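Local coordinates for tRNA (adenine(22)-N(1))-methyltransferase (Bacillus subtilis, PDB 6Q56), which catalyses the S-adenosyl-L-methionine-dependent methylation of adenosine 22 in tRNA, giving N(1)-methyladenosine, at residues A[8-13]-A[92-97]; A[103-108]-A[118-123]; A[110-115]-A[136-141]; A[127-132]-A[154-159]; A[168-173]-A[181-186]. The protein carries 2 engineered substitutions. All blocks are in the same frame, centred on the assembly; numbering follows the deposited sequence.

Contact 1 of 5, residues A[8-13]-A[92-97]; sequences KRLQTV and TIAGMG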
# COMPACT_ATOMS: atom_id res chain seq x y z
N LYS A 8 13.80 -4.67 3.95
CA LYS A 8 13.18 -3.95 5.05
C LYS A 8 11.72 -3.73 4.71
O LYS A 8 10.83 -3.90 5.53
CB LYS A 8 13.86 -2.60 5.25
CG LYS A 8 15.11 -2.65 6.10
CD LYS A 8 15.75 -1.27 6.24
CE LYS A 8 16.93 -1.28 7.20
NZ LYS A 8 16.53 -1.00 8.60
N ARG A 9 11.50 -3.34 3.47
CA ARG A 9 10.17 -3.07 2.96
C ARG A 9 9.19 -4.22 3.14
O ARG A 9 8.14 -4.05 3.73
CB ARG A 9 10.25 -2.68 1.48
CG ARG A 9 8.97 -2.16 0.89
CD ARG A 9 9.27 -1.55 -0.47
NE ARG A 9 10.17 -2.40 -1.23
CZ ARG A 9 9.78 -3.42 -1.97
NH1 ARG A 9 8.50 -3.73 -2.06
NH2 ARG A 9 10.67 -4.13 -2.63
N LEU A 10 9.53 -5.40 2.63
CA LEU A 10 8.66 -6.56 2.75
C LEU A 10 8.69 -7.14 4.16
O LEU A 10 7.74 -7.75 4.60
CB LEU A 10 9.01 -7.61 1.71
CG LEU A 10 8.80 -7.17 0.27
CD1 LEU A 10 8.85 -8.36 -0.68
CD2 LEU A 10 7.48 -6.44 0.13
N GLN A 11 9.79 -6.92 4.86
CA GLN A 11 9.92 -7.39 6.23
C GLN A 11 8.83 -6.70 7.01
O GLN A 11 8.11 -7.32 7.78
CB GLN A 11 11.28 -7.04 6.80
CG GLN A 11 11.54 -7.66 8.16
CD GLN A 11 11.35 -9.15 8.14
OE1 GLN A 11 11.90 -9.84 7.29
NE2 GLN A 11 10.56 -9.66 9.07
N THR A 12 8.72 -5.40 6.79
CA THR A 12 7.73 -4.56 7.44
C THR A 12 6.34 -5.09 7.14
O THR A 12 5.52 -5.20 8.04
CB THR A 12 7.84 -3.10 6.98
OG1 THR A 12 9.05 -2.53 7.49
CG2 THR A 12 6.67 -2.28 7.46
N VAL A 13 6.09 -5.43 5.89
CA VAL A 13 4.79 -5.95 5.49
C VAL A 13 4.47 -7.24 6.23
O VAL A 13 3.39 -7.40 6.76
CB VAL A 13 4.73 -6.19 3.97
CG1 VAL A 13 3.47 -6.93 3.57
CG2 VAL A 13 4.84 -4.88 3.21
N THR A 92 -1.73 -9.21 1.13
CA THR A 92 -0.61 -8.32 0.94
C THR A 92 -0.46 -7.94 -0.52
O THR A 92 -0.48 -8.78 -1.40
CB THR A 92 0.71 -8.97 1.41
OG1 THR A 92 0.86 -10.26 0.80
CG2 THR A 92 0.72 -9.14 2.90
N ILE A 93 -0.32 -6.64 -0.75
CA ILE A 93 -0.12 -6.10 -2.08
C ILE A 93 0.97 -5.05 -1.95
O ILE A 93 0.76 -4.01 -1.35
CB ILE A 93 -1.39 -5.46 -2.65
CG1 ILE A 93 -2.62 -6.30 -2.33
CG2 ILE A 93 -1.24 -5.29 -4.15
CD1 ILE A 93 -3.92 -5.71 -2.83
N ALA A 94 2.13 -5.34 -2.51
CA ALA A 94 3.26 -4.43 -2.41
C ALA A 94 4.06 -4.31 -3.70
O ALA A 94 3.89 -5.08 -4.63
CB ALA A 94 4.17 -4.88 -1.29
N GLY A 95 4.94 -3.32 -3.73
CA GLY A 95 5.78 -3.07 -4.88
C GLY A 95 4.99 -2.56 -6.07
O GLY A 95 5.36 -2.77 -7.21
N MET A 96 3.90 -1.87 -5.78
CA MET A 96 3.05 -1.30 -6.82
C MET A 96 2.69 0.13 -6.47
O MET A 96 2.88 0.58 -5.35
CB MET A 96 1.76 -2.09 -6.95
CG MET A 96 1.92 -3.57 -7.19
SD MET A 96 0.33 -4.39 -7.38
CE MET A 96 0.81 -6.08 -7.09
N GLY A 97 2.16 0.83 -7.46
CA GLY A 97 1.74 2.19 -7.26
C GLY A 97 0.40 2.16 -6.56
O GLY A 97 -0.34 1.20 -6.70
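Val13 and Thr92 meet methyl against methyl: CG1 of Val13 lies 3.6 Å from CG2 of Thr92, and the two short branched side chains pass at a slant. In Val13 CG1 is anti to the backbone N (chi1 171°), which turns this branch from the helix towards the strand. Thr92 suits both sides of its place. Its methyl joins the apolar layer with Val13, whereas its hydroxyl, set between the backbone N and the carbonyl carbon (chi1 52°), bonds to Asp25 OD1 of the adjacent strand. Two residues on, Ala94 offers only a CB to the helix, and CD2 of Leu10 rests against it at 3.9 Å; the small residue leaves space for the longer leucine. These pairs lay helix 8-14 on one face of strand 90-96, a central strand of the Rossmann-like sheet of class I methyltransferases, while Ile93 points to the other face, where helix 98-107 packs. Beyond Ala94 the strand turns its corner at Gly95, whose positive phi of 69° is easily adopted without a side chain. Arg9 brings NH1 to 4.0 Å from Gly95 N. These two nitrogens do not bond to each other; both donate to OE1 of Gln121 on the neighbouring strand, so one buried amide oxygen ties the helix to the end of strand 90-96.

Contact 2 of 5, residues A[103-108]-A[118-123]; sequences HILEAG and LILQPN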
# COMPACT_ATOMS: atom_id res chain seq x y z
N HIS A 103 -6.87 -0.02 -7.65
CA HIS A 103 -7.56 -0.64 -8.77
C HIS A 103 -7.75 -2.12 -8.51
O HIS A 103 -8.82 -2.66 -8.74
CB HIS A 103 -6.80 -0.40 -10.08
CG HIS A 103 -7.19 -1.34 -11.18
ND1 HIS A 103 -8.32 -1.15 -11.95
CD2 HIS A 103 -6.62 -2.48 -11.62
CE1 HIS A 103 -8.42 -2.14 -12.82
NE2 HIS A 103 -7.39 -2.95 -12.65
N ILE A 104 -6.71 -2.77 -8.02
CA ILE A 104 -6.77 -4.19 -7.73
C ILE A 104 -7.85 -4.45 -6.67
O ILE A 104 -8.69 -5.32 -6.84
CB ILE A 104 -5.40 -4.72 -7.27
CG1 ILE A 104 -4.45 -4.78 -8.47
CG2 ILE A 104 -5.52 -6.09 -6.64
CD1 ILE A 104 -3.01 -5.03 -8.11
N LEU A 105 -7.83 -3.67 -5.60
CA LEU A 105 -8.81 -3.83 -4.53
C LEU A 105 -10.23 -3.64 -5.04
O LEU A 105 -11.12 -4.41 -4.71
CB LEU A 105 -8.56 -2.84 -3.40
CG LEU A 105 -7.52 -3.14 -2.31
CD1 LEU A 105 -7.46 -4.59 -1.91
CD2 LEU A 105 -6.15 -2.62 -2.68
N GLU A 106 -10.45 -2.60 -5.82
CA GLU A 106 -11.78 -2.30 -6.34
C GLU A 106 -12.26 -3.34 -7.35
O GLU A 106 -13.41 -3.73 -7.33
CB GLU A 106 -11.80 -0.91 -6.97
CG GLU A 106 -13.12 -0.53 -7.63
CD GLU A 106 -14.26 -0.36 -6.65
OE1 GLU A 106 -14.00 -0.15 -5.46
OE2 GLU A 106 -15.42 -0.43 -7.08
N ALA A 107 -11.37 -3.78 -8.22
CA ALA A 107 -11.73 -4.76 -9.23
C ALA A 107 -12.08 -6.11 -8.63
O ALA A 107 -12.86 -6.86 -9.18
CB ALA A 107 -10.62 -4.92 -10.25
N GLY A 108 -11.48 -6.43 -7.49
CA GLY A 108 -11.73 -7.70 -6.86
C GLY A 108 -12.34 -7.66 -5.48
O GLY A 108 -12.14 -8.57 -4.69
N LEU A 118 -5.78 -6.10 5.40
CA LEU A 118 -5.09 -5.66 4.21
C LEU A 118 -3.79 -4.98 4.61
O LEU A 118 -3.79 -4.09 5.44
CB LEU A 118 -5.95 -4.70 3.40
CG LEU A 118 -7.32 -5.20 2.93
CD1 LEU A 118 -8.05 -4.10 2.18
CD2 LEU A 118 -7.20 -6.44 2.07
N ILE A 119 -2.70 -5.42 4.01
CA ILE A 119 -1.38 -4.86 4.26
C ILE A 119 -0.90 -4.40 2.90
O ILE A 119 -0.41 -5.19 2.10
CB ILE A 119 -0.42 -5.88 4.86
CG1 ILE A 119 -1.12 -6.67 5.96
CG2 ILE A 119 0.81 -5.19 5.40
CD1 ILE A 119 -0.36 -7.91 6.38
N LEU A 120 -1.06 -3.12 2.64
CA LEU A 120 -0.73 -2.53 1.37
C LEU A 120 0.54 -1.69 1.40
O LEU A 120 0.69 -0.83 2.25
CB LEU A 120 -1.90 -1.68 0.93
CG LEU A 120 -3.25 -2.37 1.14
CD1 LEU A 120 -4.40 -1.39 1.10
CD2 LEU A 120 -3.43 -3.46 0.11
N GLN A 121 1.43 -1.95 0.46
CA GLN A 121 2.68 -1.22 0.37
C GLN A 121 2.80 -0.52 -0.97
O GLN A 121 3.32 -1.07 -1.93
CB GLN A 121 3.88 -2.14 0.61
CG GLN A 121 5.20 -1.41 0.69
CD GLN A 121 5.87 -1.25 -0.65
OE1 GLN A 121 6.11 -2.22 -1.36
NE2 GLN A 121 6.19 -0.02 -1.00
N PRO A 122 2.29 0.70 -1.05
CA PRO A 122 2.36 1.44 -2.31
C PRO A 122 3.73 2.08 -2.52
O PRO A 122 4.32 2.59 -1.58
CB PRO A 122 1.30 2.52 -2.13
CG PRO A 122 1.22 2.74 -0.67
CD PRO A 122 1.58 1.44 -0.01
N ASN A 123 4.20 2.12 -3.76
CA ASN A 123 5.46 2.77 -4.05
C ASN A 123 5.29 4.29 -4.11
O ASN A 123 6.23 5.03 -3.88
CB ASN A 123 6.04 2.22 -5.35
CG ASN A 123 6.56 0.82 -5.20
OD1 ASN A 123 7.07 0.44 -4.14
ND2 ASN A 123 6.45 0.02 -6.25
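Leu105 meets Leu118 and Leu120 through methyl groups alone, and two flat groups lie beside these leucines: the indole of Trp132 packs against Leu105 and the phenol ring of Tyr138 against Leu118, while the amides of Gln121 and Asn123 lie away from them. The contact belongs to a beta-alpha-beta unit of the Rossmann-like fold, strand 90-96, helix 98-107 and strand 117-122, in which the helix covers one face of the two parallel strands. Leu105 carries the whole of the helix side. Its CG stands anti to the carbonyl carbon (chi1 -83°), and the fork at CG sends one methyl to each strand partner. CD2 approaches CD2 of Leu120 tip to tip at 4.0 Å. CD1 passes CD1 of Leu118 at 4.2 Å, the two side chains sliding by in opposite directions. Leucine fits such a place because its branch lies far enough from the backbone to span the gap between helix and sheet, here 9.7 Å between CA of Leu105 and CA of Leu118, and its two methyls can serve two neighbours at once. All three leucines are buried, and Ile93 and Ile129 extend the apolar layer round them. Leu118 and Leu120 face the helix, whereas Gln121 turns its side chain to the other side of the sheet. There its NE2 donates to OD1 of Asn123 over 3.3 Å; the acceptor lies close to the plane of the Gln121 amide, but NE2 stands above the plane of the Asn123 carbonyl.

Contact 3 of 5, residues A[110-115]-A[136-141]; sequences DKLTGK and ERYALI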
# COMPACT_ATOMS: atom_id res chain seq x y z
N ASP A 110 -15.16 -8.25 -4.73
CA ASP A 110 -16.17 -9.30 -4.66
C ASP A 110 -15.57 -10.49 -3.93
O ASP A 110 -16.28 -11.30 -3.35
CB ASP A 110 -16.56 -9.76 -6.05
CG ASP A 110 -17.33 -8.72 -6.82
OD1 ASP A 110 -17.96 -7.85 -6.19
OD2 ASP A 110 -17.29 -8.77 -8.07
N LYS A 111 -14.25 -10.59 -3.98
CA LYS A 111 -13.53 -11.68 -3.34
C LYS A 111 -13.28 -11.40 -1.88
O LYS A 111 -12.76 -12.24 -1.16
CB LYS A 111 -12.19 -11.88 -4.03
CG LYS A 111 -12.29 -12.19 -5.51
CD LYS A 111 -12.88 -13.56 -5.73
CE LYS A 111 -13.01 -13.89 -7.21
NZ LYS A 111 -11.69 -14.15 -7.82
N LEU A 112 -13.65 -10.21 -1.43
CA LEU A 112 -13.43 -9.83 -0.05
C LEU A 112 -14.67 -9.92 0.81
O LEU A 112 -15.76 -9.55 0.40
CB LEU A 112 -12.91 -8.40 0.02
CG LEU A 112 -11.66 -8.13 -0.79
CD1 LEU A 112 -11.35 -6.64 -0.83
CD2 LEU A 112 -10.50 -8.91 -0.22
N THR A 113 -14.48 -10.41 2.03
CA THR A 113 -15.56 -10.51 2.98
C THR A 113 -15.58 -9.21 3.77
O THR A 113 -16.62 -8.76 4.23
CB THR A 113 -15.33 -11.66 3.97
OG1 THR A 113 -14.26 -11.31 4.84
CG2 THR A 113 -14.99 -12.92 3.24
N GLY A 114 -14.40 -8.63 3.92
CA GLY A 114 -14.24 -7.38 4.64
C GLY A 114 -13.42 -7.55 5.90
O GLY A 114 -12.86 -6.59 6.42
N LYS A 115 -13.35 -8.77 6.39
CA LYS A 115 -12.63 -9.06 7.61
C LYS A 115 -11.16 -9.36 7.39
O LYS A 115 -10.38 -9.41 8.34
CB LYS A 115 -13.28 -10.23 8.33
CG LYS A 115 -14.73 -9.98 8.66
CD LYS A 115 -14.87 -8.75 9.52
CE LYS A 115 -16.32 -8.48 9.85
NZ LYS A 115 -17.13 -8.36 8.61
N GLU A 136 -14.82 1.86 1.09
CA GLU A 136 -15.28 0.49 1.29
C GLU A 136 -15.41 0.18 2.78
O GLU A 136 -15.52 -0.98 3.17
CB GLU A 136 -14.32 -0.50 0.64
CG GLU A 136 -14.15 -0.31 -0.86
CD GLU A 136 -15.44 -0.52 -1.62
OE1 GLU A 136 -16.45 -0.91 -0.99
OE2 GLU A 136 -15.46 -0.30 -2.85
N ARG A 137 -15.41 1.23 3.59
CA ARG A 137 -15.48 1.62 5.06
C ARG A 137 -14.35 1.11 6.00
O ARG A 137 -14.37 1.34 7.21
CB ARG A 137 -16.88 1.37 5.71
CG ARG A 137 -18.01 2.14 5.04
CD ARG A 137 -19.34 1.86 5.72
NE ARG A 137 -19.34 2.25 7.13
CZ ARG A 137 -19.69 3.45 7.57
NH1 ARG A 137 -20.07 4.39 6.72
NH2 ARG A 137 -19.65 3.71 8.87
N TYR A 138 -13.38 0.42 5.40
CA TYR A 138 -12.25 -0.12 6.14
C TYR A 138 -11.67 0.91 7.10
O TYR A 138 -11.88 2.11 6.95
CB TYR A 138 -11.16 -0.59 5.17
CG TYR A 138 -11.59 -1.73 4.27
CD1 TYR A 138 -11.44 -3.05 4.68
CD2 TYR A 138 -12.13 -1.48 3.02
CE1 TYR A 138 -11.83 -4.09 3.86
CE2 TYR A 138 -12.53 -2.52 2.20
CZ TYR A 138 -12.38 -3.82 2.62
OH TYR A 138 -12.77 -4.86 1.80
N ALA A 139 -10.95 0.41 8.10
CA ALA A 139 -10.33 1.25 9.10
C ALA A 139 -8.83 1.01 9.08
O ALA A 139 -8.37 -0.12 9.15
CB ALA A 139 -10.90 0.93 10.46
N LEU A 140 -8.07 2.09 8.98
CA LEU A 140 -6.63 1.98 9.00
C LEU A 140 -6.24 1.71 10.43
O LEU A 140 -6.56 2.50 11.31
CB LEU A 140 -5.97 3.27 8.53
CG LEU A 140 -5.74 3.44 7.04
CD1 LEU A 140 -5.50 4.91 6.72
CD2 LEU A 140 -4.57 2.59 6.59
N ILE A 141 -5.56 0.61 10.68
CA ILE A 141 -5.17 0.31 12.04
C ILE A 141 -3.72 0.67 12.30
O ILE A 141 -3.30 0.75 13.45
CB ILE A 141 -5.45 -1.15 12.41
CG1 ILE A 141 -4.69 -2.10 11.49
CG2 ILE A 141 -6.94 -1.42 12.33
CD1 ILE A 141 -4.90 -3.55 11.84
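Tyr138 and Leu112 cross at about a right angle, the phenol ending beside the leucine with OH 3.5 Å from CD1 and 4.0 Å from CB of Leu112. The ring gets there because CG of Tyr138 is anti to the carbonyl carbon (chi1 -64°), which swings its far end towards the 110-115 loop although the CB itself does not point that way. Alongside, CE1 of Tyr138 passes 3.7 Å from the carbonyl O of Gly114, an oblique approach. Gly114 has phi 114°, where a CB would press on the preceding carbonyl oxygen, so glycine is the natural residue. It sits within an ST turn: Thr113 OG1 accepts from Lys115 N at 3.1 Å, nearly straight. The carboxylate of Glu116 binds the backbone N of Thr113 and of Gly114. An alanine at Tyr138 would remove the ring and would probably open a gap beside Leu112 CD1 and under the Gly114 carbonyl. The tyrosine lies between helix 127-135 and the body of strand 139-148, its ring meeting Trp132 of that helix at about 20° between planes and also touching Leu118 of strand 117-122, while the loop links helix 98-107 to that same strand.

Contact 4 of 5, residues A[127-132]-A[154-159]; sequences VHIREW and EVLVAE. With NI (nickel (II) ion), chain E.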
# COMPACT_ATOMS: atom_id res chain seq x y z
N VAL A 127 -2.37 7.75 -1.28
CA VAL A 127 -3.66 8.41 -1.16
C VAL A 127 -4.78 7.64 -1.87
O VAL A 127 -5.88 7.55 -1.35
CB VAL A 127 -3.61 9.85 -1.68
CG1 VAL A 127 -3.14 9.90 -3.12
CG2 VAL A 127 -4.96 10.52 -1.53
N HIS A 128 -4.50 7.09 -3.04
CA HIS A 128 -5.51 6.34 -3.79
C HIS A 128 -6.03 5.17 -2.96
O HIS A 128 -7.18 4.79 -3.06
CB HIS A 128 -4.94 5.82 -5.11
CG HIS A 128 -4.42 6.89 -6.01
ND1 HIS A 128 -5.22 7.89 -6.52
CD2 HIS A 128 -3.19 7.09 -6.53
CE1 HIS A 128 -4.49 8.67 -7.29
NE2 HIS A 128 -3.26 8.21 -7.32
N ILE A 129 -5.15 4.60 -2.15
CA ILE A 129 -5.51 3.48 -1.31
C ILE A 129 -6.38 3.94 -0.15
O ILE A 129 -7.36 3.29 0.18
CB ILE A 129 -4.27 2.76 -0.77
CG1 ILE A 129 -3.46 2.17 -1.92
CG2 ILE A 129 -4.66 1.65 0.19
CD1 ILE A 129 -2.22 1.45 -1.47
N ARG A 130 -6.01 5.05 0.46
CA ARG A 130 -6.77 5.58 1.58
C ARG A 130 -8.17 5.98 1.14
O ARG A 130 -9.14 5.75 1.85
CB ARG A 130 -6.04 6.75 2.24
CG ARG A 130 -4.77 6.34 2.95
CD ARG A 130 -4.17 7.47 3.76
NE ARG A 130 -2.81 7.17 4.19
CZ ARG A 130 -1.73 7.43 3.47
NH1 ARG A 130 -1.83 8.00 2.29
NH2 ARG A 130 -0.54 7.12 3.94
N GLU A 131 -8.28 6.57 -0.04
CA GLU A 131 -9.58 6.97 -0.55
C GLU A 131 -10.44 5.74 -0.77
O GLU A 131 -11.61 5.74 -0.43
CB GLU A 131 -9.43 7.78 -1.84
CG GLU A 131 -8.88 9.17 -1.61
CD GLU A 131 -8.75 9.97 -2.89
OE1 GLU A 131 -8.89 9.39 -3.96
OE2 GLU A 131 -8.51 11.19 -2.81
N TRP A 132 -9.86 4.69 -1.32
CA TRP A 132 -10.59 3.46 -1.56
C TRP A 132 -10.99 2.81 -0.25
O TRP A 132 -12.12 2.38 -0.09
CB TRP A 132 -9.77 2.49 -2.39
CG TRP A 132 -10.53 1.28 -2.74
CD1 TRP A 132 -11.33 1.11 -3.81
CD2 TRP A 132 -10.59 0.07 -1.99
NE1 TRP A 132 -11.89 -0.14 -3.79
CE2 TRP A 132 -11.45 -0.80 -2.68
CE3 TRP A 132 -10.00 -0.36 -0.81
CZ2 TRP A 132 -11.73 -2.07 -2.22
CZ3 TRP A 132 -10.28 -1.62 -0.36
CH2 TRP A 132 -11.13 -2.46 -1.06
N GLU A 154 5.92 3.38 1.97
CA GLU A 154 4.85 3.38 2.94
C GLU A 154 4.17 2.03 3.00
O GLU A 154 4.14 1.31 2.01
CB GLU A 154 3.82 4.43 2.57
CG GLU A 154 4.28 5.86 2.77
CD GLU A 154 3.55 6.82 1.87
OE1 GLU A 154 3.27 6.44 0.73
OE2 GLU A 154 3.26 7.94 2.31
N VAL A 155 3.62 1.71 4.16
CA VAL A 155 2.92 0.47 4.36
C VAL A 155 1.65 0.78 5.13
O VAL A 155 1.69 1.31 6.22
CB VAL A 155 3.76 -0.56 5.12
CG1 VAL A 155 2.94 -1.80 5.42
CG2 VAL A 155 4.99 -0.93 4.32
N LEU A 156 0.51 0.45 4.52
CA LEU A 156 -0.78 0.70 5.13
C LEU A 156 -1.42 -0.59 5.58
O LEU A 156 -1.43 -1.57 4.86
CB LEU A 156 -1.69 1.43 4.15
CG LEU A 156 -1.39 2.90 3.90
CD1 LEU A 156 0.02 3.10 3.38
CD2 LEU A 156 -2.40 3.49 2.94
N VAL A 157 -1.98 -0.58 6.78
CA VAL A 157 -2.63 -1.74 7.33
C VAL A 157 -4.06 -1.39 7.65
O VAL A 157 -4.32 -0.43 8.35
CB VAL A 157 -1.94 -2.22 8.60
CG1 VAL A 157 -2.67 -3.42 9.17
CG2 VAL A 157 -0.49 -2.53 8.32
N ALA A 158 -4.98 -2.18 7.12
CA ALA A 158 -6.38 -1.93 7.35
C ALA A 158 -7.17 -3.20 7.60
O ALA A 158 -6.82 -4.28 7.15
CB ALA A 158 -6.97 -1.19 6.17
N GLU A 159 -8.26 -3.03 8.34
CA GLU A 159 -9.18 -4.10 8.69
C GLU A 159 -10.57 -3.50 8.79
O GLU A 159 -10.71 -2.29 8.87
CB GLU A 159 -8.80 -4.72 10.04
CG GLU A 159 -7.69 -5.74 9.97
CD GLU A 159 -7.25 -6.24 11.33
OE1 GLU A 159 -7.85 -5.84 12.33
OE2 GLU A 159 -6.30 -7.03 11.38
NI NI E . -1.60 8.36 -8.32
O HOH W 1 0.97 8.94 2.00
O HOH W 2 -2.37 9.87 -9.16
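Helix 127-132, from Ile129 and Arg130, lies over strand 154-159 and Leu156, the two segments running nearly parallel at 9° with their axes 10.3 Å apart. CD2 of Leu156 touches both CG2 of Ile129, at 4.0 Å, and CG of Arg130, at 3.7 Å, and lies over one face of the guanidinium, 3.8 Å above its plane and offset to the rim. The extended Arg130 chain crosses Leu156 at about a right angle, so its methylenes pack on the leucine while its charged end goes on to Glu143, with Glu154 nearby. In class I methyltransferases the last strand inserts antiparallel beside its parallel neighbour, here 117-122, and the helix covers this end of the sheet. NH2 of Arg130 stays 4.2 Å from Glu154 OE2, beyond a salt bridge, but NH1 donates to a water at 3.0 Å that also lies close to that carboxylate; NE pairs with Glu143 and NH1 also reaches Met176 O. A methionine in place of Arg130 would probably leave Glu143 without its salt-bridge mate and Glu154 without the nearby positive charge. Elsewhere on the helix His128 binds nickel through NE2 at 1.9 Å, with His125 and a water as fellow ligands.

Contact 5 of 5, residues A[168-173]-A[181-186]; sequences DGISLS and FLAKEK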
# COMPACT_ATOMS: atom_id res chain seq x y z
N ASP A 168 -9.29 10.82 13.41
CA ASP A 168 -9.68 11.72 14.48
C ASP A 168 -8.56 12.73 14.69
O ASP A 168 -7.41 12.36 14.90
CB ASP A 168 -9.92 10.96 15.77
CG ASP A 168 -10.13 11.86 16.95
OD1 ASP A 168 -11.19 12.50 17.04
OD2 ASP A 168 -9.23 11.94 17.80
N GLY A 169 -8.89 14.01 14.62
CA GLY A 169 -7.90 15.05 14.82
C GLY A 169 -7.24 15.59 13.58
O GLY A 169 -6.50 16.55 13.66
N ILE A 170 -7.52 15.00 12.43
CA ILE A 170 -6.93 15.46 11.18
C ILE A 170 -7.96 15.46 10.07
O ILE A 170 -8.89 14.69 10.09
CB ILE A 170 -5.73 14.58 10.76
CG1 ILE A 170 -4.96 15.22 9.61
CG2 ILE A 170 -6.20 13.20 10.35
CD1 ILE A 170 -3.60 14.62 9.37
N SER A 171 -7.80 16.36 9.11
CA SER A 171 -8.73 16.45 8.00
C SER A 171 -8.61 15.24 7.09
O SER A 171 -7.53 14.72 6.87
CB SER A 171 -8.48 17.72 7.19
OG SER A 171 -7.24 17.66 6.52
N LEU A 172 -9.74 14.79 6.55
CA LEU A 172 -9.74 13.65 5.66
C LEU A 172 -8.81 13.96 4.51
O LEU A 172 -8.03 13.14 4.07
CB LEU A 172 -11.13 13.37 5.12
CG LEU A 172 -12.08 12.67 6.08
CD1 LEU A 172 -13.32 12.22 5.34
CD2 LEU A 172 -11.37 11.49 6.71
N SER A 173 -8.93 15.19 4.04
CA SER A 173 -8.13 15.66 2.93
C SER A 173 -6.65 15.40 3.13
O SER A 173 -6.02 14.76 2.31
CB SER A 173 -8.37 17.15 2.70
OG SER A 173 -7.58 17.62 1.65
N PHE A 181 -1.87 8.22 10.56
CA PHE A 181 -0.94 7.74 11.56
C PHE A 181 0.41 8.38 11.30
O PHE A 181 1.06 8.86 12.21
CB PHE A 181 -0.79 6.22 11.50
CG PHE A 181 -1.97 5.48 12.04
CD1 PHE A 181 -2.07 5.21 13.39
CD2 PHE A 181 -2.98 5.04 11.21
CE1 PHE A 181 -3.15 4.53 13.90
CE2 PHE A 181 -4.06 4.35 11.72
CZ PHE A 181 -4.15 4.10 13.06
N LEU A 182 0.81 8.37 10.04
CA LEU A 182 2.09 8.95 9.66
C LEU A 182 2.17 10.40 10.09
O LEU A 182 3.19 10.85 10.58
CB LEU A 182 2.31 8.81 8.16
CG LEU A 182 2.30 7.35 7.71
CD1 LEU A 182 2.53 7.23 6.22
CD2 LEU A 182 3.32 6.54 8.49
N ALA A 183 1.08 11.12 9.90
CA ALA A 183 1.01 12.53 10.26
C ALA A 183 1.26 12.75 11.74
O ALA A 183 1.96 13.67 12.12
CB ALA A 183 -0.33 13.12 9.85
N LYS A 184 0.68 11.90 12.58
CA LYS A 184 0.84 12.00 14.02
C LYS A 184 2.28 11.73 14.43
O LYS A 184 2.83 12.41 15.29
CB LYS A 184 -0.07 11.01 14.74
CG LYS A 184 -1.53 11.38 14.76
CD LYS A 184 -2.29 10.49 15.73
CE LYS A 184 -3.71 10.24 15.27
NZ LYS A 184 -4.35 9.18 16.09
N GLU A 185 2.86 10.72 13.81
CA GLU A 185 4.23 10.32 14.07
C GLU A 185 5.20 11.42 13.68
O GLU A 185 6.02 11.84 14.47
CB GLU A 185 4.58 9.04 13.31
CG GLU A 185 5.90 8.42 13.71
CD GLU A 185 6.21 7.14 12.97
OE1 GLU A 185 5.61 6.89 11.90
OE2 GLU A 185 7.06 6.38 13.46
N LYS A 186 5.08 11.89 12.44
CA LYS A 186 5.95 12.93 11.91
C LYS A 186 7.41 12.54 12.05
O LYS A 186 8.21 13.27 12.61
CB LYS A 186 5.70 14.27 12.62
CG LYS A 186 4.44 14.99 12.19
CD LYS A 186 4.41 16.39 12.77
CE LYS A 186 2.99 16.93 12.81
NZ LYS A 186 2.95 18.34 13.29
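Ile170 reaches Ala183 through the end of its longer branch. Its CB is still 5.7 Å from CB of Ala183 and points to the helix without touching it. CG1, anti to the backbone N (chi1 -169°), carries the chain on towards the helix, to 5.1 Å from that same methyl, while CG2 keeps back between the backbone N and the carbonyl carbon. CD1, the tip, then closes on Ala183 CB at 3.6 Å. The longer arm of isoleucine meeting a one-carbon alanine allows loop and helix to come together without a larger side chain in the way. Next to this apolar pair the contact turns polar and loose: CE of Lys184 passes 4.3 Å from the carbonyl O of Asp168, and its NZ remains 5.9 Å from OD2 of Asp168, a long-range attraction at most. Gly169, between Asp168 and Ile170, has phi 94°, where a CB would press on the carbonyl oxygen before it. One residue past Ile170, Ser171 is the N-cap of helix 172-178, its OG accepting from Ala174 N. The loop thus leads from strand 151-159 into helix 172-178 and lies beside helix 180-185, whose Leu182 backbone N bonds to Glu143 of strand 139-148.

In the fold
Contacts 1, 2 and 4 involve three successive strands of one sheet: contacts 1 and 2 have centres 11 Å apart and contacts 2 and 4 8 Å, joined by Ile93 O to Gln121 N at 2.8 Å and by Leu120 pairing with Leu156. Contact 1 lies on one face and contacts 2 and 4 on the other. Contact 3 has its centre 11 Å from those of contacts 2 and 4. Contact 5 reaches contact 4 through Leu182, beside Arg130, with centres 13 Å apart. The nickel at contact 4 lies about 13 Å from the Leu105 side chain. No cofactor is bound; in this fold it probably sits near the strand end at contact 1.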